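Local coordinates for 4-alpha-glucanotransferase (Streptococcus agalactiae, PDB 6M6T), which is an amylomaltase, also called disproportionating enzyme, a TIM-barrel protein that binds glycans, at residues Gln60-Ala64 with Val221-Glu227. Numbering follows the deposited sequence.
Sequences QSFSA and VSADSVE. With AC1 (4,6-dideoxy-4-{[(1S,4R,5S,6S)-4,5,6-trihydroxy-3-(hydroxymethyl)cyclohex-2-en-1-yl]amino}-alpha-D-glucopyranose), chain I.
Gln60-Ala64, in the loop between strand 43-45 and helix 74-78, runs beside the turn that leads from strand 212-217 into helix 226-230, with Gln60 level with Ser222 and Phe62 level with Ser225. Val226 N gives a nearly linear hydrogen bond to Phe62 O (3.0 Å, 164° at the hydrogen), while the one from Ser222 N to Ser61 O is weak. Ser225 holds the N-cap position, its OG accepting from Glu227 N at 2.7 Å; three residues before it, Ser222 OG accepts from Asp224 N in an ST turn. That serine's CB packs against CG of Gln60. With CG anti to the backbone N (chi1 -172°) and the chain extended beyond it, Gln60 carries its amide past Ser222 to AC1, where OE1 comes 3.1 Å from C6 of the sugar. The ring of Phe62 presents its CD1 edge to Asp224 O, 3.2 Å away and in the ring plane. The Asp224 carboxylate lies alongside that ring, the two planes 82° apart; its OD2 forms a salt bridge with Lys150 NZ and OD1 accepts from Leu158 N. The Glu227 chain turns about CB-CG so that OE1 accepts a weak hydrogen bond from Ala64 N at 3.5 Å. Apolar contacts are few: the methyl of Ala64 meets CG1 of Val221, and Ser63 CB meets CG1 of Val226. The contact thus joins two loops of the barrel largely through polar groups: Ser222 and Ser225 take up N-H groups at the turn and helix start, Glu227 reaches back to the facing loop, and Ser222 packs against Gln60 of the glycan pocket.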
loop_
_atom_site.group_PDB
_atom_site.type_symbol
_atom_site.label_atom_id
_atom_site.label_comp_id
_atom_site.label_asym_id
_atom_site.label_seq_id
_atom_site.Cartn_x
_atom_site.Cartn_y
_atom_site.Cartn_z
ATOM N N GLN A 60 -3.721 7.482 2.091
ATOM C CA GLN A 60 -4.667 8.580 2.332
ATOM C C GLN A 60 -5.753 8.472 1.254
ATOM O O GLN A 60 -5.743 9.189 0.249
ATOM C CB GLN A 60 -3.947 9.927 2.273
ATOM C CG GLN A 60 -4.749 11.126 2.674
ATOM C CD GLN A 60 -3.892 12.361 2.728
ATOM O OE1 GLN A 60 -2.756 12.302 3.195
ATOM N NE2 GLN A 60 -4.419 13.486 2.244
ATOM N N SER A 61 -6.757 7.635 1.514
ATOM C CA SER A 61 -7.568 7.056 0.450
ATOM C C SER A 61 -9.039 7.365 0.628
ATOM O O SER A 61 -9.546 7.375 1.752
ATOM C CB SER A 61 -7.391 5.530 0.386
ATOM O OG SER A 61 -6.382 5.163 -0.545
ATOM N N PHE A 62 -9.717 7.574 -0.501
ATOM C CA PHE A 62 -11.157 7.780 -0.511
ATOM C C PHE A 62 -11.915 6.612 0.108
ATOM O O PHE A 62 -13.059 6.795 0.537
ATOM C CB PHE A 62 -11.652 8.010 -1.948
ATOM C CG PHE A 62 -11.050 9.216 -2.629
ATOM C CD1 PHE A 62 -10.758 10.368 -1.913
ATOM C CD2 PHE A 62 -10.767 9.189 -3.993
ATOM C CE1 PHE A 62 -10.184 11.473 -2.546
ATOM C CE2 PHE A 62 -10.197 10.294 -4.632
ATOM C CZ PHE A 62 -9.899 11.431 -3.899
ATOM N N SER A 63 -11.329 5.414 0.151
ATOM C CA SER A 63 -11.992 4.276 0.783
ATOM C C SER A 63 -10.950 3.244 1.165
ATOM O O SER A 63 -9.917 3.110 0.507
ATOM C CB SER A 63 -13.047 3.622 -0.120
ATOM O OG SER A 63 -13.452 2.339 0.365
ATOM N N ALA A 64 -11.246 2.505 2.233
ATOM C CA ALA A 64 -10.362 1.457 2.726
ATOM C C ALA A 64 -10.386 0.172 1.892
ATOM O O ALA A 64 -9.630 -0.753 2.214
ATOM C CB ALA A 64 -10.726 1.126 4.175
ATOM N N VAL A 221 -7.541 5.890 7.112
ATOM C CA VAL A 221 -8.071 6.391 5.865
ATOM C C VAL A 221 -7.925 7.910 5.880
ATOM O O VAL A 221 -7.525 8.504 6.878
ATOM C CB VAL A 221 -9.529 5.955 5.672
ATOM C CG1 VAL A 221 -9.615 4.452 5.697
ATOM C CG2 VAL A 221 -10.362 6.509 6.789
ATOM N N SER A 222 -8.210 8.552 4.745
ATOM C CA SER A 222 -8.156 10.008 4.693
ATOM C C SER A 222 -9.447 10.617 5.250
ATOM O O SER A 222 -10.496 9.963 5.307
ATOM C CB SER A 222 -7.951 10.496 3.265
ATOM O OG SER A 222 -8.162 11.892 3.181
ATOM N N ALA A 223 -9.374 11.893 5.655
ATOM C CA ALA A 223 -10.597 12.550 6.110
ATOM C C ALA A 223 -11.594 12.749 4.983
ATOM O O ALA A 223 -12.762 13.033 5.256
ATOM C CB ALA A 223 -10.291 13.897 6.768
ATOM N N ASP A 224 -11.158 12.590 3.737
ATOM C CA ASP A 224 -11.994 12.744 2.547
ATOM C C ASP A 224 -12.351 11.347 2.054
ATOM O O ASP A 224 -11.763 10.824 1.111
ATOM C CB ASP A 224 -11.235 13.538 1.491
ATOM C CG ASP A 224 -12.133 14.104 0.425
ATOM O OD1 ASP A 224 -13.358 14.184 0.662
ATOM O OD2 ASP A 224 -11.609 14.474 -0.654
ATOM N N SER A 225 -13.361 10.755 2.687
ATOM C CA SER A 225 -13.556 9.311 2.657
ATOM C C SER A 225 -15.031 8.950 2.763
ATOM O O SER A 225 -15.794 9.637 3.445
ATOM C CB SER A 225 -12.777 8.651 3.807
ATOM O OG SER A 225 -13.427 7.482 4.278
ATOM N N VAL A 226 -15.416 7.854 2.100
ATOM C CA VAL A 226 -16.764 7.325 2.233
ATOM C C VAL A 226 -17.020 6.819 3.644
ATOM O O VAL A 226 -18.178 6.658 4.044
ATOM C CB VAL A 226 -17.001 6.218 1.185
ATOM C CG1 VAL A 226 -16.180 4.981 1.491
ATOM C CG2 VAL A 226 -18.465 5.860 1.111
ATOM N N GLU A 227 -15.966 6.583 4.426
ATOM C CA GLU A 227 -16.154 6.090 5.790
ATOM C C GLU A 227 -16.449 7.233 6.760
ATOM O O GLU A 227 -17.322 7.110 7.629
ATOM C CB GLU A 227 -14.919 5.294 6.238
ATOM C CG GLU A 227 -14.955 3.811 5.851
ATOM C CD GLU A 227 -14.412 3.545 4.449
ATOM O OE1 GLU A 227 -13.598 4.361 3.951
ATOM O OE2 GLU A 227 -14.792 2.512 3.849
HETATM C C1 AC1 I . 2.584 8.370 4.344
HETATM O O2 AC1 I . 4.765 9.452 4.712
HETATM C C2 AC1 I . 3.495 9.576 4.042
HETATM C C4A AC1 I . -0.306 15.876 3.878
HETATM C C3 AC1 I . 2.855 10.877 4.430
HETATM O O3 AC1 I . 3.786 11.881 4.055
HETATM C C4 AC1 I . 1.506 11.023 3.687
HETATM N N4A AC1 I . 0.778 12.319 3.846
HETATM C C5 AC1 I . 0.659 9.873 4.204
HETATM O O5 AC1 I . 1.252 8.621 3.794
HETATM C C6 AC1 I . -0.751 9.984 3.631
HETATM C C1B AC1 I . 1.040 13.411 2.867
HETATM C C2B AC1 I . 1.744 14.530 3.615
HETATM O O2B AC1 I . 2.913 14.028 4.269
HETATM C C3B AC1 I . 0.756 15.081 4.656
HETATM O O3B AC1 I . 1.430 15.928 5.611
HETATM O O4 AC1 I . -1.373 16.377 4.737
HETATM C C5B AC1 I . -0.814 15.111 2.808
HETATM C C7B AC1 I . -0.150 13.951 2.315
HETATM C C6B AC1 I . -2.115 15.649 2.165
HETATM O O6B AC1 I . -2.772 16.569 3.064
#